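Local coordinates for DUF3829 family protein (Bacteroides vulgatus, PDB 4YJW) that is of unknown function but is probably an exported, all-helical lipoprotein of the bacterial cell envelope, at residues 87-90 / 91-95; 122-125 / 126-129; 65-68 / 69-73; 77-80 / 81-85. All blocks are in the same frame, centred on the assembly; numbering follows the deposited sequence.

Interaction 1: residues 87-90 / 91-95; sequences ENYG and RLFRS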
loop_
_atom_site.group_PDB
_atom_site.type_symbol
_atom_site.label_atom_id
_atom_site.label_comp_id
_atom_site.label_asym_id
_atom_site.label_seq_id
_atom_site.Cartn_x
_atom_site.Cartn_y
_atom_site.Cartn_z
ATOM N N GLU A 87 -12.308 -1.138 -1.864
ATOM C CA GLU A 87 -11.868 -2.226 -0.984
ATOM C C GLU A 87 -10.347 -2.407 -1.034
ATOM O O GLU A 87 -9.704 -2.452 0.018
ATOM C CB GLU A 87 -12.568 -3.541 -1.372
ATOM C CG GLU A 87 -12.415 -4.656 -0.348
ATOM C CD GLU A 87 -12.855 -6.029 -0.822
ATOM O OE1 GLU A 87 -13.742 -6.114 -1.703
ATOM O OE2 GLU A 87 -12.316 -7.028 -0.293
ATOM N N ASN A 88 -9.773 -2.512 -2.237
ATOM C CA ASN A 88 -8.327 -2.731 -2.388
ATOM C C ASN A 88 -7.495 -1.564 -1.848
ATOM O O ASN A 88 -6.467 -1.806 -1.203
ATOM C CB ASN A 88 -7.974 -3.051 -3.835
ATOM C CG ASN A 88 -8.272 -4.495 -4.150
ATOM O OD1 ASN A 88 -7.493 -5.391 -3.813
ATOM N ND2 ASN A 88 -9.416 -4.771 -4.783
ATOM N N TYR A 89 -7.945 -0.306 -2.051
ATOM C CA TYR A 89 -7.229 0.848 -1.513
ATOM C C TYR A 89 -7.340 0.898 0.016
ATOM O O TYR A 89 -6.344 1.166 0.680
ATOM C CB TYR A 89 -7.740 2.158 -2.136
ATOM C CG TYR A 89 -6.918 2.631 -3.313
ATOM C CD1 TYR A 89 -5.576 2.964 -3.162
ATOM C CD2 TYR A 89 -7.499 2.813 -4.569
ATOM C CE1 TYR A 89 -4.821 3.439 -4.234
ATOM C CE2 TYR A 89 -6.751 3.290 -5.654
ATOM C CZ TYR A 89 -5.417 3.620 -5.472
ATOM O OH TYR A 89 -4.671 4.138 -6.498
ATOM N N GLY A 90 -8.533 0.610 0.555
ATOM C CA GLY A 90 -8.752 0.579 2.003
ATOM C C GLY A 90 -7.828 -0.416 2.689
ATOM O O GLY A 90 -7.153 -0.073 3.669
ATOM N N ARG A 91 -7.728 -1.624 2.119
ATOM C CA ARG A 91 -6.861 -2.686 2.617
ATOM C C ARG A 91 -5.401 -2.313 2.441
ATOM O O ARG A 91 -4.604 -2.563 3.346
ATOM C CB ARG A 91 -7.145 -4.017 1.910
ATOM C CG ARG A 91 -8.516 -4.586 2.265
ATOM C CD ARG A 91 -8.825 -5.853 1.496
ATOM N NE ARG A 91 -10.183 -6.333 1.773
ATOM C CZ ARG A 91 -10.502 -7.175 2.753
ATOM N NH1 ARG A 91 -9.564 -7.649 3.566
ATOM N NH2 ARG A 91 -11.763 -7.545 2.931
ATOM N N LEU A 92 -5.059 -1.665 1.308
ATOM C CA LEU A 92 -3.680 -1.229 1.054
ATOM C C LEU A 92 -3.233 -0.159 2.072
ATOM O O LEU A 92 -2.133 -0.295 2.630
ATOM C CB LEU A 92 -3.520 -0.728 -0.391
ATOM C CG LEU A 92 -2.108 -0.301 -0.820
ATOM C CD1 LEU A 92 -1.117 -1.471 -0.750
ATOM C CD2 LEU A 92 -2.131 0.208 -2.227
ATOM N N PHE A 93 -4.068 0.868 2.350
ATOM C CA PHE A 93 -3.721 1.902 3.338
ATOM C C PHE A 93 -3.569 1.316 4.757
ATOM O O PHE A 93 -2.637 1.706 5.472
ATOM C CB PHE A 93 -4.726 3.049 3.340
ATOM C CG PHE A 93 -4.662 3.841 2.059
ATOM C CD1 PHE A 93 -3.451 4.298 1.563
ATOM C CD2 PHE A 93 -5.824 4.181 1.374
ATOM C CE1 PHE A 93 -3.397 5.034 0.373
ATOM C CE2 PHE A 93 -5.764 4.906 0.177
ATOM C CZ PHE A 93 -4.549 5.299 -0.330
ATOM N N ARG A 94 -4.463 0.396 5.152
ATOM C CA ARG A 94 -4.388 -0.251 6.468
ATOM C C ARG A 94 -3.144 -1.129 6.564
ATOM O O ARG A 94 -2.488 -1.129 7.615
ATOM C CB ARG A 94 -5.642 -1.088 6.750
ATOM C CG ARG A 94 -6.821 -0.274 7.274
ATOM C CD ARG A 94 -8.058 -1.151 7.349
ATOM N NE ARG A 94 -9.190 -0.489 7.997
ATOM C CZ ARG A 94 -9.825 -0.963 9.065
ATOM N NH1 ARG A 94 -9.434 -2.100 9.630
ATOM N NH2 ARG A 94 -10.850 -0.301 9.581
ATOM N N SER A 95 -2.810 -1.863 5.460
ATOM C CA SER A 95 -1.648 -2.771 5.382
ATOM C C SER A 95 -0.340 -2.002 5.436
ATOM O O SER A 95 0.612 -2.468 6.088
ATOM C CB SER A 95 -1.698 -3.649 4.133
ATOM O OG SER A 95 -2.747 -4.598 4.240
#

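Interaction 2: residues 122-125 / 126-129; sequences LADK and IRKE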
loop_
_atom_site.group_PDB
_atom_site.type_symbol
_atom_site.label_atom_id
_atom_site.label_comp_id
_atom_site.label_asym_id
_atom_site.label_seq_id
_atom_site.Cartn_x
_atom_site.Cartn_y
_atom_site.Cartn_z
ATOM N N LEU A 122 6.842 -12.086 20.646
ATOM C CA LEU A 122 6.357 -10.980 19.813
ATOM C C LEU A 122 7.243 -10.835 18.553
ATOM O O LEU A 122 6.717 -10.509 17.493
ATOM C CB LEU A 122 6.293 -9.657 20.605
ATOM C CG LEU A 122 5.747 -8.445 19.818
ATOM C CD1 LEU A 122 4.268 -8.622 19.460
ATOM C CD2 LEU A 122 5.973 -7.159 20.559
ATOM N N ALA A 123 8.567 -11.111 18.657
ATOM C CA ALA A 123 9.462 -11.033 17.486
ATOM C C ALA A 123 8.963 -11.970 16.386
ATOM O O ALA A 123 8.823 -11.528 15.251
ATOM C CB ALA A 123 10.899 -11.406 17.882
ATOM N N ASP A 124 8.643 -13.242 16.739
ATOM C CA ASP A 124 8.172 -14.230 15.760
ATOM C C ASP A 124 6.778 -13.884 15.241
ATOM O O ASP A 124 6.524 -14.062 14.048
ATOM C CB ASP A 124 8.206 -15.647 16.333
ATOM C CG ASP A 124 9.604 -16.250 16.347
ATOM O OD1 ASP A 124 10.490 -15.763 15.570
ATOM O OD2 ASP A 124 9.803 -17.234 17.063
ATOM N N LYS A 125 5.883 -13.361 16.114
ATOM C CA LYS A 125 4.535 -12.952 15.669
ATOM C C LYS A 125 4.651 -11.854 14.600
ATOM O O LYS A 125 3.967 -11.893 13.571
ATOM C CB LYS A 125 3.728 -12.450 16.880
ATOM C CG LYS A 125 2.289 -12.055 16.556
ATOM C CD LYS A 125 1.517 -11.741 17.840
ATOM C CE LYS A 125 0.112 -11.234 17.574
ATOM N NZ LYS A 125 -0.799 -12.319 17.127
ATOM N N ILE A 126 5.509 -10.855 14.864
ATOM C CA ILE A 126 5.729 -9.731 13.953
ATOM C C ILE A 126 6.377 -10.226 12.656
ATOM O O ILE A 126 5.918 -9.845 11.578
ATOM C CB ILE A 126 6.563 -8.591 14.621
ATOM C CG1 ILE A 126 5.709 -7.878 15.702
ATOM C CG2 ILE A 126 7.060 -7.578 13.546
ATOM C CD1 ILE A 126 6.459 -6.801 16.610
ATOM N N ARG A 127 7.396 -11.091 12.741
ATOM C CA ARG A 127 8.047 -11.605 11.504
ATOM C C ARG A 127 7.028 -12.293 10.590
ATOM O O ARG A 127 7.041 -12.081 9.372
ATOM C CB ARG A 127 9.184 -12.598 11.847
ATOM C CG ARG A 127 10.406 -11.892 12.443
ATOM C CD ARG A 127 11.306 -12.892 13.146
ATOM N NE ARG A 127 12.404 -12.167 13.780
ATOM C CZ ARG A 127 13.002 -12.520 14.906
ATOM N NH1 ARG A 127 12.623 -13.623 15.555
ATOM N NH2 ARG A 127 14.000 -11.794 15.383
ATOM N N LYS A 128 6.164 -13.146 11.155
ATOM C CA LYS A 128 5.190 -13.866 10.335
ATOM C C LYS A 128 4.198 -12.897 9.667
ATOM O O LYS A 128 3.877 -13.036 8.481
ATOM C CB LYS A 128 4.437 -14.906 11.185
ATOM C CG LYS A 128 5.314 -16.092 11.645
ATOM C CD LYS A 128 4.450 -17.147 12.364
ATOM C CE LYS A 128 4.087 -16.723 13.766
ATOM N NZ LYS A 128 3.400 -17.818 14.506
ATOM N N GLU A 129 3.725 -11.913 10.428
ATOM C CA GLU A 129 2.734 -10.943 9.952
ATOM C C GLU A 129 3.339 -10.017 8.914
ATOM O O GLU A 129 2.689 -9.739 7.904
ATOM C CB GLU A 129 2.170 -10.148 11.125
ATOM C CG GLU A 129 1.006 -9.224 10.764
ATOM C CD GLU A 129 -0.301 -9.824 10.268
ATOM O OE1 GLU A 129 -0.614 -10.988 10.615
ATOM O OE2 GLU A 129 -1.037 -9.099 9.559
#

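Interaction 3: residues 65-68 / 69-73; sequences QDTV and FVSNP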
loop_
_atom_site.group_PDB
_atom_site.type_symbol
_atom_site.label_atom_id
_atom_site.label_comp_id
_atom_site.label_asym_id
_atom_site.label_seq_id
_atom_site.Cartn_x
_atom_site.Cartn_y
_atom_site.Cartn_z
ATOM N N GLN A 65 -4.860 14.681 0.001
ATOM C CA GLN A 65 -5.977 14.876 -0.925
ATOM C C GLN A 65 -5.939 13.794 -2.039
ATOM O O GLN A 65 -6.995 13.310 -2.436
ATOM C CB GLN A 65 -6.006 16.299 -1.494
ATOM C CG GLN A 65 -7.096 16.587 -2.555
ATOM C CD GLN A 65 -8.515 16.109 -2.260
ATOM O OE1 GLN A 65 -9.159 15.426 -3.086
ATOM N NE2 GLN A 65 -9.065 16.507 -1.125
ATOM N N ASP A 66 -4.743 13.372 -2.491
ATOM C CA ASP A 66 -4.684 12.258 -3.461
ATOM C C ASP A 66 -5.243 10.963 -2.851
ATOM O O ASP A 66 -5.921 10.198 -3.542
ATOM C CB ASP A 66 -3.250 12.016 -3.948
ATOM C CG ASP A 66 -2.753 13.032 -4.971
ATOM O OD1 ASP A 66 -3.566 13.867 -5.429
ATOM O OD2 ASP A 66 -1.561 12.981 -5.318
ATOM N N THR A 67 -4.971 10.730 -1.556
ATOM C CA THR A 67 -5.462 9.567 -0.798
ATOM C C THR A 67 -6.997 9.601 -0.779
ATOM O O THR A 67 -7.629 8.589 -1.076
ATOM C CB THR A 67 -4.861 9.553 0.625
ATOM O OG1 THR A 67 -3.443 9.436 0.518
ATOM C CG2 THR A 67 -5.357 8.383 1.451
ATOM N N VAL A 68 -7.577 10.757 -0.444
ATOM C CA VAL A 68 -9.038 10.932 -0.416
ATOM C C VAL A 68 -9.626 10.638 -1.811
ATOM O O VAL A 68 -10.645 9.937 -1.925
ATOM C CB VAL A 68 -9.440 12.347 0.071
ATOM C CG1 VAL A 68 -10.945 12.581 -0.088
ATOM C CG2 VAL A 68 -9.002 12.572 1.513
ATOM N N PHE A 69 -8.987 11.179 -2.860
ATOM C CA PHE A 69 -9.477 11.025 -4.219
ATOM C C PHE A 69 -9.525 9.552 -4.629
ATOM O O PHE A 69 -10.560 9.103 -5.127
ATOM C CB PHE A 69 -8.644 11.856 -5.221
ATOM C CG PHE A 69 -9.230 11.926 -6.620
ATOM C CD1 PHE A 69 -10.360 12.697 -6.883
ATOM C CD2 PHE A 69 -8.612 11.278 -7.688
ATOM C CE1 PHE A 69 -10.889 12.776 -8.178
ATOM C CE2 PHE A 69 -9.139 11.362 -8.975
ATOM C CZ PHE A 69 -10.284 12.091 -9.211
ATOM N N VAL A 70 -8.444 8.797 -4.394
ATOM C CA VAL A 70 -8.415 7.399 -4.841
ATOM C C VAL A 70 -9.239 6.482 -3.908
ATOM O O VAL A 70 -9.675 5.418 -4.347
ATOM C CB VAL A 70 -6.994 6.849 -5.056
ATOM C CG1 VAL A 70 -6.262 7.638 -6.154
ATOM C CG2 VAL A 70 -6.180 6.788 -3.748
ATOM N N SER A 71 -9.407 6.875 -2.626
ATOM C CA SER A 71 -10.147 6.070 -1.638
ATOM C C SER A 71 -11.627 6.103 -1.889
ATOM O O SER A 71 -12.336 5.206 -1.430
ATOM C CB SER A 71 -9.892 6.591 -0.222
ATOM O OG SER A 71 -8.564 6.319 0.176
ATOM N N ASN A 72 -12.107 7.145 -2.576
ATOM C CA ASN A 72 -13.524 7.353 -2.853
ATOM C C ASN A 72 -13.786 7.431 -4.368
ATOM O O ASN A 72 -14.184 8.494 -4.870
ATOM C CB ASN A 72 -14.025 8.619 -2.133
ATOM C CG ASN A 72 -13.799 8.592 -0.647
ATOM O OD1 ASN A 72 -12.813 9.134 -0.142
ATOM N ND2 ASN A 72 -14.667 7.903 0.080
ATOM N N PRO A 73 -13.605 6.306 -5.121
ATOM C CA PRO A 73 -13.888 6.350 -6.570
ATOM C C PRO A 73 -15.331 6.771 -6.838
ATOM O O PRO A 73 -16.225 6.390 -6.088
ATOM C CB PRO A 73 -13.621 4.913 -7.035
ATOM C CG PRO A 73 -13.654 4.079 -5.814
ATOM C CD PRO A 73 -13.167 4.954 -4.706
#

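Interaction 4: residues 77-80 / 81-85; sequences FSEN and DRQNL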
loop_
_atom_site.group_PDB
_atom_site.type_symbol
_atom_site.label_atom_id
_atom_site.label_comp_id
_atom_site.label_asym_id
_atom_site.label_seq_id
_atom_site.Cartn_x
_atom_site.Cartn_y
_atom_site.Cartn_z
ATOM N N PHE A 77 -17.281 5.049 -12.442
ATOM C CA PHE A 77 -16.952 3.628 -12.471
ATOM C C PHE A 77 -18.219 2.855 -12.214
ATOM O O PHE A 77 -19.078 3.335 -11.466
ATOM C CB PHE A 77 -15.917 3.265 -11.389
ATOM C CG PHE A 77 -14.522 3.810 -11.567
ATOM C CD1 PHE A 77 -13.699 3.347 -12.590
ATOM C CD2 PHE A 77 -14.013 4.757 -10.690
ATOM C CE1 PHE A 77 -12.392 3.831 -12.732
ATOM C CE2 PHE A 77 -12.703 5.230 -10.828
ATOM C CZ PHE A 77 -11.909 4.774 -11.856
ATOM N N SER A 78 -18.320 1.633 -12.750
ATOM C CA SER A 78 -19.442 0.748 -12.457
ATOM C C SER A 78 -19.455 0.479 -10.958
ATOM O O SER A 78 -18.396 0.576 -10.325
ATOM C CB SER A 78 -19.300 -0.559 -13.230
ATOM O OG SER A 78 -18.269 -1.359 -12.672
ATOM N N GLU A 79 -20.618 0.134 -10.389
ATOM C CA GLU A 79 -20.724 -0.153 -8.959
ATOM C C GLU A 79 -19.736 -1.257 -8.557
ATOM O O GLU A 79 -19.100 -1.140 -7.508
ATOM C CB GLU A 79 -22.178 -0.515 -8.568
ATOM C CG GLU A 79 -22.411 -0.806 -7.086
ATOM C CD GLU A 79 -21.939 0.198 -6.045
ATOM O OE1 GLU A 79 -21.689 1.375 -6.393
ATOM O OE2 GLU A 79 -21.846 -0.196 -4.861
ATOM N N ASN A 80 -19.556 -2.285 -9.416
ATOM C CA ASN A 80 -18.615 -3.368 -9.139
ATOM C C ASN A 80 -17.168 -2.862 -9.084
ATOM O O ASN A 80 -16.463 -3.151 -8.117
ATOM C CB ASN A 80 -18.738 -4.479 -10.172
ATOM C CG ASN A 80 -17.928 -5.698 -9.817
ATOM O OD1 ASN A 80 -18.147 -6.349 -8.788
ATOM N ND2 ASN A 80 -16.950 -6.013 -10.649
ATOM N N ASP A 81 -16.732 -2.104 -10.115
ATOM C CA ASP A 81 -15.363 -1.553 -10.175
ATOM C C ASP A 81 -15.111 -0.578 -9.034
ATOM O O ASP A 81 -14.021 -0.591 -8.457
ATOM C CB ASP A 81 -15.094 -0.894 -11.537
ATOM C CG ASP A 81 -14.965 -1.902 -12.673
ATOM O OD1 ASP A 81 -14.519 -3.041 -12.412
ATOM O OD2 ASP A 81 -15.311 -1.550 -13.816
ATOM N N ARG A 82 -16.125 0.247 -8.705
ATOM C CA ARG A 82 -16.075 1.228 -7.617
ATOM C C ARG A 82 -15.822 0.515 -6.283
ATOM O O ARG A 82 -14.949 0.935 -5.516
ATOM C CB ARG A 82 -17.403 2.014 -7.580
ATOM C CG ARG A 82 -17.387 3.250 -6.701
ATOM C CD ARG A 82 -18.771 3.856 -6.595
ATOM N NE ARG A 82 -18.728 5.190 -6.000
ATOM C CZ ARG A 82 -19.795 5.894 -5.640
ATOM N NH1 ARG A 82 -21.015 5.393 -5.797
ATOM N NH2 ARG A 82 -19.652 7.104 -5.116
ATOM N N GLN A 83 -16.578 -0.583 -6.018
ATOM C CA GLN A 83 -16.435 -1.367 -4.783
ATOM C C GLN A 83 -15.066 -2.057 -4.702
ATOM O O GLN A 83 -14.415 -2.017 -3.651
ATOM C CB GLN A 83 -17.556 -2.402 -4.638
ATOM C CG GLN A 83 -18.913 -1.796 -4.243
ATOM C CD GLN A 83 -18.852 -0.853 -3.054
ATOM O OE1 GLN A 83 -18.363 -1.190 -1.966
ATOM N NE2 GLN A 83 -19.342 0.360 -3.247
ATOM N N ASN A 84 -14.621 -2.671 -5.804
ATOM C CA ASN A 84 -13.317 -3.339 -5.832
ATOM C C ASN A 84 -12.164 -2.337 -5.647
ATOM O O ASN A 84 -11.220 -2.655 -4.925
ATOM C CB ASN A 84 -13.152 -4.145 -7.106
ATOM C CG ASN A 84 -14.052 -5.369 -7.116
ATOM O OD1 ASN A 84 -14.470 -5.883 -6.069
ATOM N ND2 ASN A 84 -14.397 -5.851 -8.293
ATOM N N LEU A 85 -12.247 -1.137 -6.253
ATOM C CA LEU A 85 -11.194 -0.120 -6.065
ATOM C C LEU A 85 -11.187 0.389 -4.619
ATOM O O LEU A 85 -10.126 0.482 -4.000
ATOM C CB LEU A 85 -11.372 1.061 -7.040
ATOM C CG LEU A 85 -11.037 0.783 -8.517
ATOM C CD1 LEU A 85 -11.681 1.841 -9.418
ATOM C CD2 LEU A 85 -9.514 0.725 -8.742
HETATM O O HOH W 1 -16.226 0.906 -14.480
#

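Interaction 1: residues 87-90 / 91-95
Four successive i to i+4 backbone bonds tie 87-90 to 91-95 as consecutive turns of the alpha-helix 79-111, and Phe93 N, 2.8 Å from Tyr89 O, makes the straightest of them at 168°. On the flank that packs into the all-alpha bundle, the rings of Tyr89 and Phe93 lie one turn apart. Their planes are within 19° of parallel but slid past each other, with centroids 5.7 Å apart, so overlap is slight and the touch is made by Tyr89 CD1 against Phe93 CZ at 3.8 Å. Phe93 also fits against Val70, Thr67 and Ser71 of helix 64-71, while the hydroxyl of the buried Tyr89 is hydrogen-bonded to Ser25. An alanine in place of Phe93 would probably open a gap beside Tyr89 CD1 and leave Val70 with Tyr89 but without the Phe93 ring. On the exposed side Glu87 and Arg91 run alongside each other and form a salt bridge, their carboxylate and guanidinium planes well turned against each other. Glu87 CG stands opposite its backbone N (chi1 -168°), and the extended chain carries the acid to the arginine. Both bonds to it are weak and bent: OE2 of Glu87 receives Arg91 NE at 3.0 Å and Arg91 NH2 at 3.3 Å.

Interaction 2: residues 122-125 / 126-129
The guanidinium of Arg127 has the methyl of Ala123 over one face and the carboxylate of Asp124 at its edge. Ala123 CB sits 3.6 Å above the plane, displaced toward the rim, and its nearest guanidinium atom is NH1. Asp124 OD1 lies close to that plane and takes a hydrogen bond from Arg127 NH1 at 3.0 Å, bent to 146°, as part of an i to i+3 salt bridge. Seen from the acid the approach is different: NH1 comes from above the carboxylate, 40° out of its plane, and the two flat groups are steeply inclined to each other. Arg127 CG lies beside its own backbone N (chi1 -72°), and from there the chain extends back along the helix over Ala123. The other nitrogens are engaged too, NE with Leu45 O and NH2 with the hydroxyl of Tyr106. A leucine in its place would probably leave Asp124 OD1 without its charged mate and Leu45 O without this donor. On another side of the same turn, Ile126 CD1 meets Leu122 CG at 3.7 Å, an apolar i to i+4 contact. Regular backbone bonds, such as Ile126 N to Leu122 O, carry helix 121-159 through both segments. Ala123 and Ile126 rest on Tyr106 and Leu122 on Tyr109, both of helix 79-111, while Leu45 of the loop following helix 35-44 also packs on Ile126.

Interaction 3: residues 65-68 / 69-73
With chi1 at -70°, Ser71 OG stands beside its own backbone N and folds back onto Thr67 O, to which it donates a hydrogen bond at 2.8 Å. Ser71 N reaches the same oxygen at 2.9 Å, so one carbonyl is gripped twice by one residue. The two donors come from opposite faces of the carbonyl plane, and OG lies well above it, 42° out. This is the last full turn of the short helix 64-71: Val70 N still bonds to Asp66 O at 3.0 Å, but the next-but-one link, Asn72 N to Val68 O, has stretched to 3.2 Å and is weak, its N-H...O angle only 131°. Asn72 is the first residue to abandon helical torsions, and Pro73 follows. The second grip on Thr67 O therefore falls just where the backbone ladder gives out. On Thr67 itself the methyl CG2 approaches Ser71 OG at 4.0 Å, whereas OG1 is hydrogen-bonded back to Ser63 O. The buried Val70 packs on Tyr89 of helix 79-111 and on Thr24 of helix 10-32, and its CG2 lies against the helix backbone, 3.4 Å from Asp66 O.

Interaction 4: residues 77-80 / 81-85
Ser78 is the N-cap of helix 79-111, and its hydroxyl closes the first turn. Asp81 N donates to Ser78 OG at 3.1 Å along a nearly straight line of 166°, the capping bond proper. OG is placed for this by chi1 of 73°, which sets it between the backbone N and the carbonyl carbon of Ser78. In return the hydroxyl gives a weak bond to Asp81 OD2 at 3.2 Å. The acid does not reach Ser78 N itself; a water bridges the two, accepting from Ser78 N at 2.8 Å and donating to Asp81 OD2 at 2.7 Å. The pattern thus resembles a capping box whose return link runs through water. A carboxylate here is also likely to interact favourably with the positive end of the helix dipole. Just before the cap, Phe77 folds against the helix: Leu85 CD1 lies over the centre of its ring, 3.7 Å from the centroid and 6° off the normal, a CH-pi contact. All six ring carbons are accordingly at similar distances from that methyl. On the exposed side Glu79 bends at chi2 so that OE2 takes a weak and strongly bent bond from Gln83 NE2 at 3.0 Å. In the conformer given, Arg82 NE probably hydrogen-bonds to Pro73 O, in the connection that follows helix 64-71. Phe77 packs on Leu148 and Ile151 of helix 121-159 and meets Tyr21 of helix 10-32 edge-to-face, while Asp81 and Asn84 lie against Ile151 and Ile147 respectively.

Interactions 4 and 1 follow each other on helix 79-111, from its capped start to a mid-helix turn whose centre is about 7 Å from the centre of the chain. Interaction 3, on the preceding short helix, touches interaction 1 through Phe93 and interaction 4 through Pro73, the latter contact holding for the Arg82 conformer given. Interaction 2, on helix 121-159, touches none of the others; it is about 34 Å from interaction 4 between centres, on the opposite side of the chain's centre, and comes within about 7 Å of interaction 1 between nearest atoms. Interaction 3 is mainly a surface contact; the others each combine buried apolar groups with exposed polar ones. Salt bridges mark 1 and 2, whereas serine hydroxyls serve the helix ends in 3 and 4.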